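PDB 5I0F: glycoside hydrolase family 31, which degrades cycloalternan, a cyclic glucose oligosaccharide, as a retaining glycosidase that passes through a covalent glycosyl-enzyme intermediate. Local coordinates for residues A[136-142]-A[262-268]; A[161-167]-A[248-254]. All coordinates share one frame; numbering follows the deposited sequence. Where two conformers were deposited one is given.

In the fold
Contact 1 and contact 2 lie in two beta sheets packed face to face ahead of the catalytic barrel, the centres of the two contacts being about 10 Å apart. Contact 1 pairs strand 138-141 with strand 263-271 at the edge of a mixed sheet; contact 2 pairs strands 160-168 and 247-253 in the middle of an antiparallel one. Along the chain contact 2 is nested inside contact 1, and strands 247-253 and 263-271 are consecutive, so the chain passes from one sheet to the other between them. Val264 against Val163 and Leu254, Val266 against Phe165, and Ile141 against Leu167 form part of the shared core. A calcium ion at the end of contact 2 also binds Asp486, tying this sandwich to the barrel part of the chain.

Contact 1: A[136-142]-A[262-268]; sequences VGHIDID and PVVRVNT
Arg265 NH1 is shared by two carboxylates from across the contact, Asp140 and Asp142, which meet it at the edge of the guanidinium. Arg265 NH1 donates to Asp140 OD1 at 3.2 Å, lying well above that carboxylate's plane, and the two flat groups are turned 63° apart. Asp142 OD2 makes a longer salt bridge to the same Arg265 NH1, at 3.5 Å. Arg265 starts out with CG anti to its backbone N and then bends at chi2 (65°), which carries the guanidinium over toward Asp140. Its NE and NH2 both grip Asn267 OD1 side-on, Arg265 NE at 2.8 Å, which should fix the rotation of the guanidinium; Asn267 ND2 is in turn held by Glu231 and His229. Beneath this network the backbones form a parallel pair at the edge of a five-stranded mixed sheet, strand 138-141 being outermost within the chain. Val264 N bonds to His138 O, Asp140 N to Val264 O at 2.8 Å, and Val266 N to Asp140 O. The charged groups share one face with His138 and Val263; the other is apolar and packs on strand 160-168. There Ile139 reaches along its neighbour until Ile139 CD1 is 3.9 Å from Val264 CB, while Ile141, extended with CG1 anti to the backbone N (chi1 -177°), lies alongside Val266 and brings Ile141 CD1 to 3.7 Å from Val266 CG1. Where the strands part, a water takes over: it accepts from Asp142 N, donates to Val266 O at 2.7 Å, and hydrogen-bonds with Thr268 OG1.

Contact 2: A[161-167]-A[248-254]; sequences HRVKFAL and ILIEVDL. With CA (calcium ion), chain K.
The Phe165 ring carries Ile250 over one face, Ile250 CB standing 4.2 Å from the ring centroid and 18° off its normal in a CH-pi contact. Ile250 CG2 touches CZ, and Val252 CG2 approaches CE1 obliquely. Phe165 CG sits between the backbone N and the carbonyl carbon (chi1 64°), which leans the ring across the neighbouring strand. The second flat group, the Arg162 guanidinium, takes Glu251 OE1 at its edge. Arg162 NE donates to the anti lone pair of Glu251 OE1 at 2.7 Å, the two planes being only 22° apart; a weak bond from NH2 reaches the same oxygen, and a water joins NH2 to OE1 again. Glu251 OE2 is tied through another water to Lys164 NZ; the lysine chain runs extended beside the glutamate, and its charged end makes a cation-pi interaction with Trp131.

The backbones form a regular antiparallel pair in the middle of a six-stranded sheet. Val163 with Val252, Phe165 with Ile250 and Leu167 with Ile248 are the hydrogen-bonded pairs, Ile250 N to Phe165 O measuring 2.8 Å. Their side chains face the mixed sheet that contains strand 225-230, where Phe228 meets both Leu167 and Ile250; Arg162, Lys164 and Glu251 lie on the opposite face.

At the end of the pair Leu254 N bonds to His161 O, and the chain turns into a calcium site. Asp253 OD1 and OD2 each lie 2.6 Å from the calcium; Leu254 O binds at 2.3 Å, with three waters, and Asp486 completes the shell. One of those waters also donates to His161 O, coupling both strands to the ion. Binding through Asp253, Leu254 and the distant Asp486 implies that calcium cross-links this strand end to helix 485-506, while the negative carboxylates probably help balance its charge.

Contact 1: A[136-142]-A[262-268]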
ATOM      1  N   VAL A 136      -2.999  21.439 -27.307  1.00 39.55           N
ATOM      2  CA  VAL A 136      -1.782  21.835 -26.585  1.00 39.90           C
ATOM      3  C   VAL A 136      -0.831  20.649 -26.488  1.00 39.21           C
ATOM      4  O   VAL A 136       0.383  20.803 -26.613  1.00 39.27           O
ATOM      5  CB  VAL A 136      -2.115  22.312 -25.143  1.00 40.62           C
ATOM      6  CG1 VAL A 136      -0.840  22.647 -24.362  1.00 41.64           C
ATOM      7  CG2 VAL A 136      -3.043  23.523 -25.184  1.00 41.39           C
ATOM      8  N   GLY A 137      -1.400  19.476 -26.225  1.00 37.85           N
ATOM      9  CA  GLY A 137      -0.677  18.207 -26.261  1.00 37.30           C
ATOM     10  C   GLY A 137      -1.443  17.163 -27.055  1.00 36.39           C
ATOM     11  O   GLY A 137      -2.366  17.478 -27.798  1.00 35.36           O
ATOM     12  N   HIS A 138      -1.082  15.905 -26.838  1.00 36.15           N
ATOM     13  CA  HIS A 138      -1.558  14.801 -27.636  1.00 36.04           C
ATOM     14  C   HIS A 138      -1.719  13.570 -26.724  1.00 33.52           C
ATOM     15  O   HIS A 138      -0.844  13.287 -25.907  1.00 31.45           O
ATOM     16  CB  HIS A 138      -0.525  14.594 -28.759  1.00 39.33           C
ATOM     17  CG  HIS A 138      -0.620  13.284 -29.465  1.00 41.46           C
ATOM     18  ND1 HIS A 138      -1.687  12.947 -30.267  1.00 43.29           N
ATOM     19  CD2 HIS A 138       0.249  12.245 -29.535  1.00 42.65           C
ATOM     20  CE1 HIS A 138      -1.486  11.743 -30.781  1.00 43.86           C
ATOM     21  NE2 HIS A 138      -0.320  11.295 -30.347  1.00 43.83           N
ATOM     22  N   ILE A 139      -2.862  12.893 -26.832  1.00 31.29           N
ATOM     23  CA  ILE A 139      -3.071  11.609 -26.186  1.00 30.12           C
ATOM     24  C   ILE A 139      -2.734  10.503 -27.199  1.00 29.96           C
ATOM     25  O   ILE A 139      -3.424  10.366 -28.214  1.00 29.53           O
ATOM     26  CB  ILE A 139      -4.529  11.417 -25.702  1.00 29.74           C
ATOM     27  CG1 ILE A 139      -5.034  12.613 -24.881  1.00 30.01           C
ATOM     28  CG2 ILE A 139      -4.650  10.135 -24.896  1.00 28.98           C
ATOM     29  CD1 ILE A 139      -4.288  12.873 -23.605  1.00 30.10           C
ATOM     30  N   ASP A 140      -1.684   9.734 -26.921  1.00 29.39           N
ATOM     31  CA  ASP A 140      -1.264   8.620 -27.776  1.00 29.99           C
ATOM     32  C   ASP A 140      -2.053   7.394 -27.296  1.00 29.35           C
ATOM     33  O   ASP A 140      -1.708   6.787 -26.275  1.00 27.23           O
ATOM     34  CB  ASP A 140       0.263   8.431 -27.664  1.00 31.53           C
ATOM     35  CG  ASP A 140       0.787   7.215 -28.445  1.00 33.36           C
ATOM     36  OD1 ASP A 140       0.002   6.595 -29.172  1.00 34.45           O
ATOM     37  OD2 ASP A 140       1.988   6.871 -28.310  1.00 34.87           O
ATOM     38  N   ILE A 141      -3.140   7.091 -28.000  1.00 29.76           N
ATOM     39  CA  ILE A 141      -4.084   6.041 -27.605  1.00 30.55           C
ATOM     40  C   ILE A 141      -4.717   5.418 -28.865  1.00 32.63           C
ATOM     41  O   ILE A 141      -5.076   6.131 -29.783  1.00 32.15           O
ATOM     42  CB  ILE A 141      -5.196   6.598 -26.666  1.00 30.04           C
ATOM     43  CG1 ILE A 141      -6.137   5.474 -26.195  1.00 30.10           C
ATOM     44  CG2 ILE A 141      -6.006   7.703 -27.346  1.00 30.30           C
ATOM     45  CD1 ILE A 141      -7.079   5.848 -25.058  1.00 29.38           C
ATOM     46  N   ASP A 142      -4.837   4.096 -28.876  1.00 34.63           N
ATOM     47  CA  ASP A 142      -5.404   3.333 -29.990  1.00 39.07           C
ATOM     48  C   ASP A 142      -6.795   2.848 -29.581  1.00 39.24           C
ATOM     49  O   ASP A 142      -7.337   3.327 -28.594  1.00 38.20           O
ATOM     50  CB  ASP A 142      -4.469   2.164 -30.323  1.00 41.39           C
ATOM     51  CG  ASP A 142      -3.088   2.639 -30.744  1.00 44.99           C
ATOM     52  OD1 ASP A 142      -3.018   3.443 -31.690  1.00 49.01           O
ATOM     53  OD2 ASP A 142      -2.072   2.240 -30.123  1.00 48.44           O
ATOM     54  N   PRO A 262       3.366  18.169 -23.973  1.00 41.62           N
ATOM     55  CA  PRO A 262       2.913  17.013 -23.221  1.00 38.88           C
ATOM     56  C   PRO A 262       2.311  15.961 -24.150  1.00 37.18           C
ATOM     57  O   PRO A 262       1.480  16.279 -24.998  1.00 36.89           O
ATOM     58  CB  PRO A 262       1.870  17.601 -22.264  1.00 39.00           C
ATOM     59  CG  PRO A 262       1.347  18.792 -22.972  1.00 40.23           C
ATOM     60  CD  PRO A 262       2.466  19.327 -23.805  1.00 40.95           C
ATOM     61  N   VAL A 263       2.760  14.723 -23.987  1.00 35.75           N
ATOM     62  CA  VAL A 263       2.194  13.570 -24.669  1.00 35.13           C
ATOM     63  C   VAL A 263       1.871  12.562 -23.584  1.00 33.34           C
ATOM     64  O   VAL A 263       2.743  12.229 -22.788  1.00 34.90           O
ATOM     65  CB  VAL A 263       3.185  12.976 -25.697  1.00 35.71           C
ATOM     66  CG1 VAL A 263       2.611  11.725 -26.339  1.00 35.35           C
ATOM     67  CG2 VAL A 263       3.529  14.019 -26.768  1.00 37.13           C
ATOM     68  N   VAL A 264       0.624  12.107 -23.530  1.00 31.46           N
ATOM     69  CA  VAL A 264       0.205  11.070 -22.606  1.00 30.09           C
ATOM     70  C   VAL A 264      -0.031   9.761 -23.351  1.00 28.81           C
ATOM     71  O   VAL A 264      -0.883   9.697 -24.216  1.00 30.48           O
ATOM     72  CB  VAL A 264      -1.105  11.465 -21.886  1.00 30.56           C
ATOM     73  CG1 VAL A 264      -1.540  10.377 -20.914  1.00 29.58           C
ATOM     74  CG2 VAL A 264      -0.936  12.799 -21.174  1.00 31.23           C
ATOM     75  N   ARG A 265       0.701   8.719 -23.002  1.00 27.12           N
ATOM     76  CA  ARG A 265       0.517   7.406 -23.616  1.00 27.13           C
ATOM     77  C   ARG A 265      -0.500   6.622 -22.797  1.00 25.63           C
ATOM     78  O   ARG A 265      -0.380   6.545 -21.566  1.00 24.54           O
ATOM     79  CB  ARG A 265       1.849   6.660 -23.699  1.00 27.99           C
ATOM     80  CG  ARG A 265       1.776   5.179 -24.038  1.00 29.04           C
ATOM     81  CD  ARG A 265       1.235   4.905 -25.425  1.00 30.44           C
ATOM     82  NE  ARG A 265       1.004   3.474 -25.624  1.00 31.48           N
ATOM     83  CZ  ARG A 265       0.492   2.922 -26.725  1.00 33.81           C
ATOM     84  NH1 ARG A 265       0.153   3.669 -27.780  1.00 35.28           N
ATOM     85  NH2 ARG A 265       0.321   1.603 -26.779  1.00 33.68           N
ATOM     86  N   VAL A 266      -1.495   6.062 -23.480  1.00 24.86           N
ATOM     87  CA  VAL A 266      -2.460   5.155 -22.874  1.00 24.21           C
ATOM     88  C   VAL A 266      -2.418   3.837 -23.635  1.00 24.34           C
ATOM     89  O   VAL A 266      -2.822   3.776 -24.802  1.00 24.44           O
ATOM     90  CB  VAL A 266      -3.887   5.731 -22.920  1.00 24.04           C
ATOM     91  CG1 VAL A 266      -4.869   4.775 -22.243  1.00 23.74           C
ATOM     92  CG2 VAL A 266      -3.910   7.103 -22.260  1.00 24.19           C
ATOM     93  N   ASN A 267      -1.929   2.783 -22.989  1.00 23.99           N
ATOM     94  CA  ASN A 267      -1.956   1.459 -23.590  1.00 24.51           C
ATOM     95  C   ASN A 267      -3.375   0.913 -23.496  1.00 24.49           C
ATOM     96  O   ASN A 267      -4.112   1.211 -22.540  1.00 23.54           O
ATOM     97  CB  ASN A 267      -0.993   0.506 -22.897  1.00 24.88           C
ATOM     98  CG  ASN A 267       0.443   0.987 -22.935  1.00 25.73           C
ATOM     99  OD1 ASN A 267       1.019   1.214 -24.006  1.00 26.11           O
ATOM    100  ND2 ASN A 267       1.038   1.149 -21.760  1.00 25.96           N
ATOM    101  N   THR A 268      -3.775   0.131 -24.498  1.00 24.78           N
ATOM    102  CA  THR A 268      -5.115  -0.474 -24.524  1.00 24.95           C
ATOM    103  C   THR A 268      -5.057  -1.859 -25.130  1.00 25.68           C
ATOM    104  O   THR A 268      -4.188  -2.151 -25.948  1.00 25.84           O
ATOM    105  CB  THR A 268      -6.153   0.365 -25.325  1.00 26.03           C
ATOM    106  OG1 THR A 268      -5.720   0.556 -26.687  1.00 26.58           O
ATOM    107  CG2 THR A 268      -6.396   1.722 -24.698  1.00 25.97           C
TER
HETATM  108  O   HOH W   1      -3.663   2.289 -26.954  1.00 31.08           O

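Contact 2: A[161-167]-A[248-254]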
ATOM      1  N   HIS A 161      -0.283  21.769 -16.882  1.00 29.13           N
ATOM      2  CA  HIS A 161      -0.172  21.125 -15.571  1.00 28.63           C
ATOM      3  C   HIS A 161      -0.890  19.792 -15.454  1.00 27.26           C
ATOM      4  O   HIS A 161      -0.400  18.893 -14.756  1.00 25.97           O
ATOM      5  CB  HIS A 161      -0.665  22.066 -14.482  1.00 29.44           C
ATOM      6  CG  HIS A 161      -0.054  23.428 -14.564  1.00 31.34           C
ATOM      7  ND1 HIS A 161       1.236  23.685 -14.169  1.00 33.00           N
ATOM      8  CD2 HIS A 161      -0.536  24.595 -15.050  1.00 32.53           C
ATOM      9  CE1 HIS A 161       1.519  24.958 -14.385  1.00 33.83           C
ATOM     10  NE2 HIS A 161       0.460  25.531 -14.924  1.00 33.49           N
ATOM     11  N   ARG A 162      -2.054  19.693 -16.087  1.00 26.58           N
ATOM     12  CA  ARG A 162      -2.898  18.478 -16.050  1.00 25.84           C
ATOM     13  C   ARG A 162      -3.634  18.313 -17.375  1.00 25.71           C
ATOM     14  O   ARG A 162      -3.744  19.259 -18.167  1.00 25.33           O
ATOM     15  CB  ARG A 162      -3.924  18.554 -14.915  1.00 26.26           C
ATOM     16  CG  ARG A 162      -3.322  18.552 -13.515  1.00 27.26           C
ATOM     17  CD  ARG A 162      -4.237  17.922 -12.475  1.00 27.61           C
ATOM     18  NE  ARG A 162      -5.455  18.703 -12.296  1.00 28.78           N
ATOM     19  CZ  ARG A 162      -5.565  19.793 -11.541  1.00 30.49           C
ATOM     20  NH1 ARG A 162      -4.527  20.291 -10.876  1.00 31.39           N
ATOM     21  NH2 ARG A 162      -6.733  20.410 -11.462  1.00 32.88           N
ATOM     22  N   VAL A 163      -4.159  17.120 -17.609  1.00 24.46           N
ATOM     23  CA  VAL A 163      -5.029  16.907 -18.759  1.00 24.71           C
ATOM     24  C   VAL A 163      -6.185  16.050 -18.309  1.00 24.13           C
ATOM     25  O   VAL A 163      -6.018  15.197 -17.445  1.00 22.86           O
ATOM     26  CB  VAL A 163      -4.270  16.256 -19.935  1.00 25.00           C
ATOM     27  CG1 VAL A 163      -3.682  14.894 -19.561  1.00 24.88           C
ATOM     28  CG2 VAL A 163      -5.155  16.131 -21.174  1.00 25.74           C
ATOM     29  N   LYS A 164      -7.355  16.277 -18.882  1.00 24.31           N
ATOM     30  CA  LYS A 164      -8.423  15.306 -18.722  1.00 25.17           C
ATOM     31  C   LYS A 164      -9.020  14.897 -20.052  1.00 24.45           C
ATOM     32  O   LYS A 164      -9.011  15.653 -21.025  1.00 23.95           O
ATOM     33  CB  LYS A 164      -9.485  15.757 -17.718  1.00 26.48           C
ATOM     34  CG  LYS A 164     -10.231  17.000 -18.068  1.00 28.07           C
ATOM     35  CD  LYS A 164     -10.845  17.626 -16.815  1.00 29.36           C
ATOM     36  CE  LYS A 164     -11.593  18.893 -17.213  1.00 30.84           C
ATOM     37  NZ  LYS A 164     -12.314  19.512 -16.076  1.00 31.42           N
ATOM     38  N   PHE A 165      -9.501  13.668 -20.084  1.00 23.88           N
ATOM     39  CA  PHE A 165     -10.086  13.092 -21.292  1.00 23.94           C
ATOM     40  C   PHE A 165     -11.026  11.957 -20.889  1.00 23.47           C
ATOM     41  O   PHE A 165     -11.099  11.608 -19.706  1.00 23.22           O
ATOM     42  CB  PHE A 165      -8.985  12.643 -22.272  1.00 23.99           C
ATOM     43  CG  PHE A 165      -8.113  11.547 -21.754  1.00 24.11           C
ATOM     44  CD1 PHE A 165      -6.967  11.836 -21.014  1.00 24.58           C
ATOM     45  CD2 PHE A 165      -8.445  10.215 -21.987  1.00 24.16           C
ATOM     46  CE1 PHE A 165      -6.158  10.807 -20.534  1.00 24.65           C
ATOM     47  CE2 PHE A 165      -7.649   9.187 -21.504  1.00 24.49           C
ATOM     48  CZ  PHE A 165      -6.498   9.484 -20.780  1.00 24.40           C
ATOM     49  N   ALA A 166     -11.759  11.417 -21.854  1.00 23.08           N
ATOM     50  CA  ALA A 166     -12.795  10.432 -21.568  1.00 22.67           C
ATOM     51  C   ALA A 166     -12.708   9.211 -22.450  1.00 23.24           C
ATOM     52  O   ALA A 166     -12.245   9.274 -23.604  1.00 23.73           O
ATOM     53  CB  ALA A 166     -14.172  11.053 -21.686  1.00 22.69           C
ATOM     54  N   LEU A 167     -13.168   8.097 -21.880  1.00 23.34           N
ATOM     55  CA  LEU A 167     -13.383   6.855 -22.601  1.00 23.55           C
ATOM     56  C   LEU A 167     -14.847   6.435 -22.487  1.00 24.04           C
ATOM     57  O   LEU A 167     -15.486   6.589 -21.425  1.00 23.21           O
ATOM     58  CB  LEU A 167     -12.518   5.740 -22.021  1.00 23.54           C
ATOM     59  CG  LEU A 167     -11.035   6.019 -21.821  1.00 23.33           C
ATOM     60  CD1 LEU A 167     -10.409   4.775 -21.213  1.00 23.70           C
ATOM     61  CD2 LEU A 167     -10.365   6.356 -23.137  1.00 23.86           C
ATOM     62  N   ILE A 248     -15.960   7.158 -18.634  1.00 21.41           N
ATOM     63  CA  ILE A 248     -14.839   7.127 -17.686  1.00 20.91           C
ATOM     64  C   ILE A 248     -14.016   8.391 -17.944  1.00 21.34           C
ATOM     65  O   ILE A 248     -13.362   8.510 -18.978  1.00 22.00           O
ATOM     66  CB  ILE A 248     -13.970   5.864 -17.861  1.00 20.41           C
ATOM     67  CG1 ILE A 248     -14.843   4.602 -17.749  1.00 20.84           C
ATOM     68  CG2 ILE A 248     -12.849   5.846 -16.839  1.00 19.93           C
ATOM     69  CD1 ILE A 248     -14.093   3.297 -17.886  1.00 21.00           C
ATOM     70  N   LEU A 249     -14.070   9.336 -17.015  0.50 21.48           N
ATOM     71  CA  LEU A 249     -13.288  10.562 -17.105  0.50 21.63           C
ATOM     72  C   LEU A 249     -11.976  10.335 -16.376  0.50 21.14           C
ATOM     73  O   LEU A 249     -11.977   9.912 -15.214  0.50 20.32           O
ATOM     74  CB  LEU A 249     -14.028  11.728 -16.457  0.50 22.44           C
ATOM     75  CG  LEU A 249     -15.508  11.889 -16.803  0.50 23.05           C
ATOM     76  CD1 LEU A 249     -16.090  13.097 -16.080  0.50 23.63           C
ATOM     77  CD2 LEU A 249     -15.710  11.998 -18.302  0.50 23.66           C
ATOM     78  N   ILE A 250     -10.871  10.599 -17.070  1.00 20.83           N
ATOM     79  CA  ILE A 250      -9.526  10.355 -16.567  1.00 20.62           C
ATOM     80  C   ILE A 250      -8.843  11.701 -16.502  1.00 21.17           C
ATOM     81  O   ILE A 250      -8.876  12.446 -17.479  1.00 21.60           O
ATOM     82  CB  ILE A 250      -8.752   9.411 -17.514  1.00 20.64           C
ATOM     83  CG1 ILE A 250      -9.479   8.062 -17.587  1.00 20.62           C
ATOM     84  CG2 ILE A 250      -7.314   9.170 -17.029  1.00 20.16           C
ATOM     85  CD1 ILE A 250      -8.836   7.058 -18.507  1.00 21.29           C
ATOM     86  N   GLU A 251      -8.218  12.007 -15.371  1.00 20.85           N
ATOM     87  CA  GLU A 251      -7.401  13.204 -15.221  1.00 21.50           C
ATOM     88  C   GLU A 251      -5.988  12.774 -14.803  1.00 21.53           C
ATOM     89  O   GLU A 251      -5.821  11.894 -13.968  1.00 20.02           O
ATOM     90  CB  GLU A 251      -8.039  14.151 -14.213  1.00 22.79           C
ATOM     91  CG  GLU A 251      -7.424  15.535 -14.166  1.00 24.58           C
ATOM     92  CD  GLU A 251      -8.344  16.601 -13.557  1.00 26.29           C
ATOM     93  OE1 GLU A 251      -7.811  17.649 -13.118  1.00 27.35           O
ATOM     94  OE2 GLU A 251      -9.582  16.409 -13.512  1.00 26.41           O
ATOM     95  N   VAL A 252      -4.984  13.403 -15.404  1.00 21.60           N
ATOM     96  CA  VAL A 252      -3.607  12.978 -15.297  1.00 21.78           C
ATOM     97  C   VAL A 252      -2.752  14.187 -14.926  1.00 22.61           C
ATOM     98  O   VAL A 252      -2.818  15.243 -15.591  1.00 22.63           O
ATOM     99  CB  VAL A 252      -3.129  12.411 -16.649  1.00 22.14           C
ATOM    100  CG1 VAL A 252      -1.704  11.908 -16.560  1.00 22.93           C
ATOM    101  CG2 VAL A 252      -4.073  11.320 -17.148  1.00 22.22           C
ATOM    102  N   ASP A 253      -1.956  14.052 -13.873  1.00 22.76           N
ATOM    103  CA  ASP A 253      -0.932  15.062 -13.544  1.00 24.78           C
ATOM    104  C   ASP A 253       0.181  15.000 -14.596  1.00 25.67           C
ATOM    105  O   ASP A 253       0.584  13.908 -15.023  1.00 25.45           O
ATOM    106  CB  ASP A 253      -0.390  14.832 -12.131  1.00 25.14           C
ATOM    107  CG  ASP A 253       0.750  15.759 -11.774  1.00 27.22           C
ATOM    108  OD1 ASP A 253       0.649  16.979 -12.019  1.00 27.66           O
ATOM    109  OD2 ASP A 253       1.789  15.276 -11.249  1.00 28.60           O
ATOM    110  N   LEU A 254       0.656  16.170 -15.026  1.00 27.57           N
ATOM    111  CA  LEU A 254       1.736  16.278 -16.003  1.00 29.74           C
ATOM    112  C   LEU A 254       3.039  16.787 -15.359  1.00 32.58           C
ATOM    113  O   LEU A 254       3.059  17.041 -14.166  1.00 31.80           O
ATOM    114  CB  LEU A 254       1.303  17.184 -17.151  1.00 29.65           C
ATOM    115  CG  LEU A 254       0.097  16.670 -17.949  1.00 29.41           C
ATOM    116  CD1 LEU A 254      -0.326  17.705 -18.979  1.00 29.94           C
ATOM    117  CD2 LEU A 254       0.405  15.332 -18.605  1.00 29.36           C
TER
HETATM  118 CA    CA K 812       3.231  17.359 -11.908  1.00 42.80          CA
HETATM  119  O   HOH W   2       2.033  19.335 -12.964  1.00 42.91           O
HETATM  120  O   HOH W   3      -9.355  19.885 -11.726  1.00 45.36           O
HETATM  121  O   HOH W   4     -11.190  18.713 -13.411  1.00 40.94           O
HETATM  122  O   HOH W   5       5.207  18.837 -11.805  1.00 41.59           O
HETATM  123  O   HOH W   6       2.759  17.718  -9.652  1.00 35.90           O